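Local coordinates for hypothetical protein VC0802 (Vibrio cholerae, PDB 1ZVP) that is of unknown function, possibly a transport protein, and carries two ACT domains, a fold that in relatives often binds small ligands such as amino acids, at residues L11-L19 and A120-A131; L70-V78 and H110-A120. One frame throughout, in Å; residues are numbered along the deposited sequence.

Contact 1: residues L11-L19 and A120-A131; sequences LLQSMSPEL and AQQALQALGEFA
The C-terminal helix of the second ACT domain, residues 120-127, and the tail that follows it run antiparallel to the chain of residues 11-19, which ends in the edge strand 17-19; the axes of strand 17-19 and helix 120-127 come within 8.4 Å. Pro-17 carries the middle of the contact. Its ring points at the helix: CG rests 3.7 Å from Leu-127 CB, CB meets Leu-124 CD2 at 3.8 Å, and CD lies over the backbone at Gly-128 CA. Two residues on, Leu-19 crosses Leu-124 at about a right angle, CB of the former 4.0 Å from CD1 of the latter. Gln-121 starts away from the strand, but the bend at chi2 (-61°) brings its amide back to Leu-19 CD1. From the last turn of the helix onward the contact becomes polar. Met-15 N donates to Leu-127 O over 2.8 Å, which gives an acceptor at the last turn of the helix a partner from the other segment. Ser-14 holds its OG on the far side of CB from its own N (chi1 -179°), where it accepts from Ser-16 N at 3.2 Å in an ST turn; its contact with Gly-128 O is long and weak. Near the chain terminus Ala-131 N donates to Leu-12 O at 3.0 Å, and Ala-131 CB touches Leu-12 CB. Met-15 and Leu-127 also turn inward onto Phe-91 of helix 87-96, and Lys-94 of that helix bonds Glu-129 O. Strand 17-19 pairs in turn with strand 71-76, on which Ala-120 and Ala-123 pack.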
loop_
_atom_site.group_PDB
_atom_site.type_symbol
_atom_site.label_atom_id
_atom_site.label_comp_id
_atom_site.label_asym_id
_atom_site.label_seq_id
_atom_site.Cartn_x
_atom_site.Cartn_y
_atom_site.Cartn_z
ATOM N N LEU D 11 -4.235 -11.169 -13.826
ATOM C CA LEU D 11 -5.356 -11.632 -13.009
ATOM C C LEU D 11 -5.499 -13.144 -13.031
ATOM O O LEU D 11 -5.866 -13.747 -12.028
ATOM C CB LEU D 11 -6.650 -11.031 -13.542
ATOM C CG LEU D 11 -7.809 -10.645 -12.624
ATOM C CD1 LEU D 11 -9.078 -10.938 -13.358
ATOM C CD2 LEU D 11 -7.818 -11.345 -11.281
ATOM N N LEU D 12 -5.213 -13.748 -14.180
ATOM C CA LEU D 12 -5.351 -15.190 -14.386
ATOM C C LEU D 12 -4.176 -15.992 -13.823
ATOM O O LEU D 12 -4.040 -17.186 -14.094
ATOM C CB LEU D 12 -5.517 -15.484 -15.877
ATOM C CG LEU D 12 -6.885 -15.491 -16.566
ATOM C CD1 LEU D 12 -7.871 -14.537 -15.956
ATOM C CD2 LEU D 12 -6.719 -15.199 -18.041
ATOM N N GLN D 13 -3.336 -15.335 -13.030
ATOM C CA GLN D 13 -2.166 -15.971 -12.438
ATOM C C GLN D 13 -2.207 -15.971 -10.924
ATOM O O GLN D 13 -2.860 -15.133 -10.319
ATOM C CB GLN D 13 -0.915 -15.240 -12.872
ATOM C CG GLN D 13 -0.545 -15.471 -14.307
ATOM C CD GLN D 13 0.779 -14.823 -14.631
ATOM O OE1 GLN D 13 1.839 -15.312 -14.215
ATOM N NE2 GLN D 13 0.736 -13.713 -15.374
ATOM N N SER D 14 -1.489 -16.910 -10.322
ATOM C CA SER D 14 -1.301 -16.960 -8.880
ATOM C C SER D 14 -0.432 -15.784 -8.438
ATOM O O SER D 14 0.493 -15.377 -9.163
ATOM C CB SER D 14 -0.647 -18.289 -8.487
ATOM O OG SER D 14 -0.458 -18.387 -7.087
ATOM N N MET D 15 -0.737 -15.232 -7.260
ATOM C CA MET D 15 0.084 -14.160 -6.682
ATOM C C MET D 15 1.172 -14.736 -5.792
ATOM O O MET D 15 1.966 -13.988 -5.215
ATOM C CB MET D 15 -0.758 -13.121 -5.938
ATOM C CG MET D 15 -1.665 -12.247 -6.833
ATOM S SD MET D 15 -0.850 -11.285 -8.130
ATOM C CE MET D 15 -1.087 -12.324 -9.576
ATOM N N SER D 16 1.213 -16.073 -5.727
ATOM C CA SER D 16 2.105 -16.833 -4.852
ATOM C C SER D 16 2.119 -16.311 -3.403
ATOM O O SER D 16 3.178 -15.952 -2.883
ATOM C CB SER D 16 3.523 -16.897 -5.440
ATOM O OG SER D 16 3.564 -17.731 -6.588
ATOM N N PRO D 17 0.937 -16.273 -2.749
ATOM C CA PRO D 17 0.837 -15.666 -1.422
ATOM C C PRO D 17 1.462 -16.493 -0.298
ATOM O O PRO D 17 1.548 -17.719 -0.385
ATOM C CB PRO D 17 -0.671 -15.551 -1.213
ATOM C CG PRO D 17 -1.224 -16.672 -1.971
ATOM C CD PRO D 17 -0.368 -16.788 -3.198
ATOM N N GLU D 18 1.908 -15.817 0.752
ATOM C CA GLU D 18 2.378 -16.502 1.934
ATOM C C GLU D 18 1.909 -15.784 3.180
ATOM O O GLU D 18 2.029 -14.565 3.277
ATOM C CB GLU D 18 3.898 -16.645 1.917
ATOM C CG GLU D 18 4.622 -15.429 1.430
ATOM C CD GLU D 18 6.106 -15.492 1.676
ATOM O OE1 GLU D 18 6.743 -14.414 1.716
ATOM O OE2 GLU D 18 6.640 -16.612 1.825
ATOM N N LEU D 19 1.345 -16.545 4.111
ATOM C CA LEU D 19 0.849 -16.004 5.371
ATOM C C LEU D 19 1.999 -15.868 6.354
ATOM O O LEU D 19 2.651 -16.857 6.680
ATOM C CB LEU D 19 -0.199 -16.937 5.976
ATOM C CG LEU D 19 -1.494 -16.440 6.617
ATOM C CD1 LEU D 19 -1.779 -17.281 7.835
ATOM C CD2 LEU D 19 -1.540 -14.935 6.952
ATOM N N ALA D 120 -8.060 -14.499 6.691
ATOM C CA ALA D 120 -6.691 -14.830 6.280
ATOM C C ALA D 120 -6.564 -16.073 5.386
ATOM O O ALA D 120 -5.832 -16.055 4.388
ATOM C CB ALA D 120 -5.793 -14.953 7.496
ATOM N N GLN D 121 -7.256 -17.153 5.733
ATOM C CA GLN D 121 -7.204 -18.344 4.894
ATOM C C GLN D 121 -7.922 -18.134 3.556
ATOM O O GLN D 121 -7.446 -18.614 2.528
ATOM C CB GLN D 121 -7.713 -19.585 5.631
ATOM C CG GLN D 121 -6.848 -20.001 6.817
ATOM C CD GLN D 121 -5.426 -20.346 6.425
ATOM O OE1 GLN D 121 -5.197 -21.006 5.412
ATOM N NE2 GLN D 121 -4.461 -19.909 7.228
ATOM N N GLN D 122 -9.033 -17.394 3.566
ATOM C CA GLN D 122 -9.769 -17.082 2.334
ATOM C C GLN D 122 -8.986 -16.181 1.398
ATOM O O GLN D 122 -9.109 -16.309 0.179
ATOM C CB GLN D 122 -11.129 -16.440 2.606
ATOM C CG GLN D 122 -12.127 -17.336 3.299
ATOM C CD GLN D 122 -12.274 -17.001 4.783
ATOM O OE1 GLN D 122 -13.306 -16.444 5.200
ATOM N NE2 GLN D 122 -11.233 -17.314 5.587
ATOM N N ALA D 123 -8.206 -15.263 1.971
ATOM C CA ALA D 123 -7.342 -14.380 1.201
ATOM C C ALA D 123 -6.223 -15.148 0.500
ATOM O O ALA D 123 -5.941 -14.895 -0.662
ATOM C CB ALA D 123 -6.789 -13.273 2.084
ATOM N N LEU D 124 -5.594 -16.085 1.213
ATOM C CA LEU D 124 -4.664 -17.049 0.620
ATOM C C LEU D 124 -5.248 -17.789 -0.573
ATOM O O LEU D 124 -4.603 -17.901 -1.615
ATOM C CB LEU D 124 -4.212 -18.080 1.653
ATOM C CG LEU D 124 -3.172 -17.652 2.679
ATOM C CD1 LEU D 124 -2.808 -18.846 3.558
ATOM C CD2 LEU D 124 -1.930 -17.051 2.006
ATOM N N GLN D 125 -6.459 -18.308 -0.400
ATOM C CA GLN D 125 -7.184 -18.999 -1.458
ATOM C C GLN D 125 -7.434 -18.113 -2.678
ATOM O O GLN D 125 -7.113 -18.508 -3.793
ATOM C CB GLN D 125 -8.508 -19.549 -0.924
ATOM C CG GLN D 125 -8.376 -20.820 -0.093
ATOM C CD GLN D 125 -9.581 -21.051 0.845
ATOM O OE1 GLN D 125 -9.423 -21.570 1.963
ATOM N NE2 GLN D 125 -10.785 -20.655 0.396
ATOM N N ALA D 126 -8.011 -16.931 -2.464
ATOM C CA ALA D 126 -8.224 -15.955 -3.526
ATOM C C ALA D 126 -6.920 -15.607 -4.259
ATOM O O ALA D 126 -6.857 -15.664 -5.488
ATOM C CB ALA D 126 -8.875 -14.713 -2.971
ATOM N N LEU D 127 -5.878 -15.285 -3.500
ATOM C CA LEU D 127 -4.609 -14.825 -4.058
ATOM C C LEU D 127 -3.818 -15.907 -4.776
ATOM O O LEU D 127 -3.015 -15.605 -5.653
ATOM C CB LEU D 127 -3.742 -14.194 -2.966
ATOM C CG LEU D 127 -4.235 -12.853 -2.431
ATOM C CD1 LEU D 127 -3.485 -12.446 -1.163
ATOM C CD2 LEU D 127 -4.138 -11.788 -3.506
ATOM N N GLY D 128 -4.053 -17.160 -4.399
ATOM C CA GLY D 128 -3.312 -18.294 -4.950
ATOM C C GLY D 128 -3.937 -18.938 -6.172
ATOM O O GLY D 128 -3.431 -19.950 -6.660
ATOM N N GLU D 129 -5.034 -18.358 -6.665
ATOM C CA GLU D 129 -5.759 -18.889 -7.832
ATOM C C GLU D 129 -4.988 -18.678 -9.137
ATOM O O GLU D 129 -4.495 -17.571 -9.402
ATOM C CB GLU D 129 -7.130 -18.221 -7.974
ATOM C CG GLU D 129 -8.196 -18.696 -7.015
ATOM C CD GLU D 129 -9.411 -17.764 -6.980
ATOM O OE1 GLU D 129 -9.377 -16.662 -7.595
ATOM O OE2 GLU D 129 -10.406 -18.136 -6.314
ATOM N N PHE D 130 -4.913 -19.738 -9.949
ATOM C CA PHE D 130 -4.275 -19.693 -11.275
ATOM C C PHE D 130 -5.084 -20.426 -12.362
ATOM O O PHE D 130 -5.826 -21.376 -12.072
ATOM C CB PHE D 130 -2.830 -20.229 -11.213
ATOM C CG PHE D 130 -2.729 -21.692 -10.859
ATOM C CD1 PHE D 130 -2.717 -22.666 -11.859
ATOM C CD2 PHE D 130 -2.631 -22.094 -9.529
ATOM C CE1 PHE D 130 -2.627 -24.020 -11.542
ATOM C CE2 PHE D 130 -2.539 -23.448 -9.200
ATOM C CZ PHE D 130 -2.542 -24.416 -10.210
ATOM N N ALA D 131 -4.906 -19.974 -13.609
ATOM C CA ALA D 131 -5.539 -20.556 -14.805
ATOM C C ALA D 131 -4.886 -21.865 -15.314
ATOM O O ALA D 131 -5.578 -22.874 -15.490
ATOM C CB ALA D 131 -5.625 -19.508 -15.934
#

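Contact 2: residues L70-V78 and H110-A120; sequences LFSLITLTV and HDHIFVQKEKA
Leu-73 sets CG opposite its backbone N (chi1 166°), and Phe-114 turns CG away from its carbonyl carbon (chi1 -65°); together these bring Leu-73 CD1 over one face of the Phe-114 ring, 4.0 Å from its centroid, in a CH-pi contact offset toward the rim. The same methyl touches His-112 CB. Next along this face, Thr-75 OG1 lies in the plane of the His-112 ring and shares a hydrogen bond of 3.0 Å with ND1. NE2 of that ring bonds Glu-47 of the second subunit, whose Phe-45 stacks on the imidazole, so the histidine is gripped at both nitrogens. Ile-74, Ile-113 and Val-115 occupy the opposite face; Leu-76 CD2 presses on Ile-113 CD1 at a tight 3.5 Å, beside Phe-91 of helix 87-96. Between the faces the backbones pair antiparallel: Ile-74 and Ile-113 exchange two bonds, the shorter 2.7 Å from Ile-113 N to Ile-74 O, and Ser-72 and Val-115 form the next hydrogen-bonded pair. A water takes over past Leu-76, donating to its O and accepting from Asp-111 N. Ala-120, just past the end of strand 111-116, brings its CB within 3.5 Å of Ser-72 OG. These are central strands of the four-stranded antiparallel sheet, with helices on one face, characteristic of an ACT domain.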
loop_
_atom_site.group_PDB
_atom_site.type_symbol
_atom_site.label_atom_id
_atom_site.label_comp_id
_atom_site.label_asym_id
_atom_site.label_seq_id
_atom_site.Cartn_x
_atom_site.Cartn_y
_atom_site.Cartn_z
ATOM N N LEU D 70 -8.005 -6.725 14.283
ATOM C CA LEU D 70 -6.833 -7.565 14.028
ATOM C C LEU D 70 -6.633 -7.898 12.551
ATOM O O LEU D 70 -7.582 -8.259 11.849
ATOM C CB LEU D 70 -6.880 -8.859 14.846
ATOM C CG LEU D 70 -6.785 -8.853 16.373
ATOM C CD1 LEU D 70 -6.510 -10.270 16.862
ATOM C CD2 LEU D 70 -5.725 -7.903 16.889
ATOM N N PHE D 71 -5.378 -7.781 12.109
ATOM C CA PHE D 71 -4.968 -8.042 10.733
ATOM C C PHE D 71 -3.931 -9.164 10.596
ATOM O O PHE D 71 -3.032 -9.321 11.426
ATOM C CB PHE D 71 -4.425 -6.767 10.102
ATOM C CG PHE D 71 -5.475 -5.731 9.831
ATOM C CD1 PHE D 71 -6.287 -5.818 8.708
ATOM C CD2 PHE D 71 -5.643 -4.654 10.693
ATOM C CE1 PHE D 71 -7.253 -4.859 8.450
ATOM C CE2 PHE D 71 -6.611 -3.686 10.441
ATOM C CZ PHE D 71 -7.415 -3.789 9.315
ATOM N N SER D 72 -4.078 -9.949 9.536
ATOM C CA SER D 72 -3.064 -10.909 9.143
ATOM C C SER D 72 -2.255 -10.333 7.999
ATOM O O SER D 72 -2.754 -9.521 7.230
ATOM C CB SER D 72 -3.708 -12.212 8.718
ATOM O OG SER D 72 -4.327 -12.818 9.828
ATOM N N LEU D 73 -0.999 -10.743 7.904
ATOM C CA LEU D 73 -0.109 -10.225 6.875
ATOM C C LEU D 73 0.236 -11.297 5.845
ATOM O O LEU D 73 0.701 -12.384 6.182
ATOM C CB LEU D 73 1.153 -9.619 7.489
ATOM C CG LEU D 73 2.317 -9.343 6.541
ATOM C CD1 LEU D 73 1.991 -8.237 5.552
ATOM C CD2 LEU D 73 3.544 -9.001 7.342
ATOM N N ILE D 74 -0.011 -10.952 4.588
ATOM C CA ILE D 74 0.241 -11.809 3.447
ATOM C C ILE D 74 1.227 -11.097 2.526
ATOM O O ILE D 74 1.031 -9.947 2.162
ATOM C CB ILE D 74 -1.082 -12.182 2.718
ATOM C CG1 ILE D 74 -1.933 -13.087 3.625
ATOM C CG2 ILE D 74 -0.805 -12.844 1.380
ATOM C CD1 ILE D 74 -3.399 -13.177 3.256
ATOM N N THR D 75 2.321 -11.772 2.203
ATOM C CA THR D 75 3.259 -11.258 1.221
ATOM C C THR D 75 3.052 -11.985 -0.102
ATOM O O THR D 75 2.765 -13.178 -0.130
ATOM C CB THR D 75 4.712 -11.402 1.700
ATOM O OG1 THR D 75 4.893 -10.621 2.883
ATOM C CG2 THR D 75 5.686 -10.930 0.638
ATOM N N LEU D 76 3.181 -11.249 -1.197
ATOM C CA LEU D 76 3.118 -11.830 -2.525
ATOM C C LEU D 76 4.532 -12.106 -2.978
ATOM O O LEU D 76 5.328 -11.183 -3.089
ATOM C CB LEU D 76 2.431 -10.856 -3.472
ATOM C CG LEU D 76 0.909 -10.842 -3.537
ATOM C CD1 LEU D 76 0.201 -11.564 -2.382
ATOM C CD2 LEU D 76 0.464 -9.403 -3.649
ATOM N N THR D 77 4.849 -13.379 -3.208
ATOM C CA THR D 77 6.193 -13.765 -3.647
ATOM C C THR D 77 6.369 -13.682 -5.168
ATOM O O THR D 77 7.495 -13.776 -5.669
ATOM C CB THR D 77 6.625 -15.166 -3.134
ATOM O OG1 THR D 77 5.692 -16.160 -3.565
ATOM C CG2 THR D 77 6.703 -15.179 -1.636
ATOM N N VAL D 78 5.262 -13.488 -5.889
ATOM C CA VAL D 78 5.294 -13.273 -7.336
ATOM C C VAL D 78 6.335 -12.198 -7.720
ATOM O O VAL D 78 6.521 -11.178 -7.030
ATOM C CB VAL D 78 3.875 -12.966 -7.908
ATOM C CG1 VAL D 78 3.487 -11.489 -7.716
ATOM C CG2 VAL D 78 3.773 -13.373 -9.377
ATOM N N HIS D 110 8.504 -6.658 -2.333
ATOM C CA HIS D 110 7.203 -7.280 -2.541
ATOM C C HIS D 110 6.061 -6.430 -2.026
ATOM O O HIS D 110 6.257 -5.562 -1.193
ATOM C CB HIS D 110 7.135 -8.639 -1.843
ATOM C CG HIS D 110 8.137 -9.638 -2.333
ATOM N ND1 HIS D 110 9.304 -9.917 -1.652
ATOM C CD2 HIS D 110 8.144 -10.428 -3.434
ATOM C CE1 HIS D 110 9.984 -10.836 -2.311
ATOM N NE2 HIS D 110 9.302 -11.163 -3.396
ATOM N N ASP D 111 4.862 -6.709 -2.518
ATOM C CA ASP D 111 3.653 -6.159 -1.928
ATOM C C ASP D 111 3.260 -6.958 -0.702
ATOM O O ASP D 111 3.353 -8.186 -0.683
ATOM C CB ASP D 111 2.507 -6.166 -2.931
ATOM C CG ASP D 111 2.717 -5.182 -4.045
ATOM O OD1 ASP D 111 2.748 -3.960 -3.764
ATOM O OD2 ASP D 111 2.848 -5.624 -5.209
ATOM N N HIS D 112 2.813 -6.241 0.316
ATOM C CA HIS D 112 2.368 -6.840 1.562
ATOM C C HIS D 112 0.929 -6.417 1.799
ATOM O O HIS D 112 0.583 -5.243 1.676
ATOM C CB HIS D 112 3.272 -6.396 2.714
ATOM C CG HIS D 112 4.734 -6.527 2.411
ATOM N ND1 HIS D 112 5.426 -7.709 2.581
ATOM C CD2 HIS D 112 5.628 -5.634 1.927
ATOM C CE1 HIS D 112 6.687 -7.532 2.223
ATOM N NE2 HIS D 112 6.835 -6.284 1.821
ATOM N N ILE D 113 0.082 -7.384 2.114
ATOM C CA ILE D 113 -1.338 -7.129 2.214
ATOM C C ILE D 113 -1.795 -7.454 3.622
ATOM O O ILE D 113 -1.526 -8.540 4.125
ATOM C CB ILE D 113 -2.115 -7.964 1.173
ATOM C CG1 ILE D 113 -1.578 -7.684 -0.231
ATOM C CG2 ILE D 113 -3.608 -7.668 1.221
ATOM C CD1 ILE D 113 -1.912 -8.759 -1.191
ATOM N N PHE D 114 -2.448 -6.494 4.268
ATOM C CA PHE D 114 -3.093 -6.725 5.562
ATOM C C PHE D 114 -4.582 -6.952 5.349
ATOM O O PHE D 114 -5.295 -6.071 4.887
ATOM C CB PHE D 114 -2.832 -5.566 6.532
ATOM C CG PHE D 114 -1.390 -5.412 6.906
ATOM C CD1 PHE D 114 -0.896 -6.002 8.070
ATOM C CD2 PHE D 114 -0.513 -4.697 6.083
ATOM C CE1 PHE D 114 0.453 -5.889 8.415
ATOM C CE2 PHE D 114 0.839 -4.559 6.421
ATOM C CZ PHE D 114 1.327 -5.155 7.595
ATOM N N VAL D 115 -5.034 -8.159 5.649
ATOM C CA VAL D 115 -6.454 -8.482 5.611
ATOM C C VAL D 115 -6.936 -8.764 7.036
ATOM O O VAL D 115 -6.133 -9.072 7.912
ATOM C CB VAL D 115 -6.765 -9.697 4.677
ATOM C CG1 VAL D 115 -6.252 -9.433 3.258
ATOM C CG2 VAL D 115 -6.189 -10.993 5.241
ATOM N N GLN D 116 -8.241 -8.640 7.269
ATOM C CA GLN D 116 -8.842 -9.026 8.540
ATOM C C GLN D 116 -8.398 -10.417 8.893
ATOM O O GLN D 116 -8.363 -11.293 8.029
ATOM C CB GLN D 116 -10.356 -9.007 8.439
ATOM C CG GLN D 116 -10.953 -7.626 8.403
ATOM C CD GLN D 116 -12.428 -7.656 8.050
ATOM O OE1 GLN D 116 -13.045 -6.613 7.835
ATOM N NE2 GLN D 116 -13.003 -8.854 7.988
ATOM N N LYS D 117 -8.069 -10.619 10.164
ATOM C CA LYS D 117 -7.517 -11.879 10.633
ATOM C C LYS D 117 -8.414 -13.075 10.303
ATOM O O LYS D 117 -7.916 -14.142 9.912
ATOM C CB LYS D 117 -7.230 -11.811 12.133
ATOM C CG LYS D 117 -6.414 -12.992 12.619
ATOM C CD LYS D 117 -6.498 -13.182 14.107
ATOM C CE LYS D 117 -5.785 -14.461 14.493
ATOM N NZ LYS D 117 -5.662 -14.572 15.965
ATOM N N GLU D 118 -9.731 -12.886 10.449
ATOM C CA GLU D 118 -10.713 -13.955 10.198
ATOM C C GLU D 118 -10.763 -14.395 8.737
ATOM O O GLU D 118 -11.164 -15.514 8.435
ATOM C CB GLU D 118 -12.116 -13.560 10.689
ATOM C CG GLU D 118 -12.370 -13.902 12.179
ATOM C CD GLU D 118 -13.766 -14.524 12.461
ATOM O OE1 GLU D 118 -14.762 -13.760 12.630
ATOM O OE2 GLU D 118 -13.853 -15.782 12.535
ATOM N N LYS D 119 -10.327 -13.512 7.847
ATOM C CA LYS D 119 -10.364 -13.754 6.416
ATOM C C LYS D 119 -9.014 -14.166 5.826
ATOM O O LYS D 119 -8.858 -14.209 4.610
ATOM C CB LYS D 119 -10.933 -12.524 5.711
ATOM C CG LYS D 119 -12.443 -12.466 5.794
ATOM C CD LYS D 119 -12.959 -11.117 5.390
ATOM C CE LYS D 119 -14.478 -11.125 5.316
ATOM N NZ LYS D 119 -15.001 -9.754 5.053
ATOM N N ALA D 120 -8.060 -14.499 6.691
ATOM C CA ALA D 120 -6.691 -14.830 6.280
ATOM C C ALA D 120 -6.564 -16.073 5.386
ATOM O O ALA D 120 -5.832 -16.055 4.388
ATOM C CB ALA D 120 -5.793 -14.953 7.496
HETATM O O HOH W 1 4.885 -8.783 -4.945
#

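In the fold
Contact 2 is the partly buried centre of the second ACT domain, whereas contact 1 lies at its surface, where the C-terminal helix, lying on one face of the sheet, meets its edge strand and the segment leading into it. Both reach the same sheet: strand 17-19 of contact 1 is the neighbour of strand 71-76 of contact 2, joined by Glu-18 N to Thr-75 O and Ser-16 O to Thr-77 OG1. Strand 111-116 leads through a short 3-10 turn into helix 120-127, and Ala-120 belongs to both contacts. Regular backbone pairing dominates contact 2, with one face turned to the second subunit; contact 1 combines apolar helix-to-strand packing with a few isolated backbone bonds and touches no other chain of the assembly.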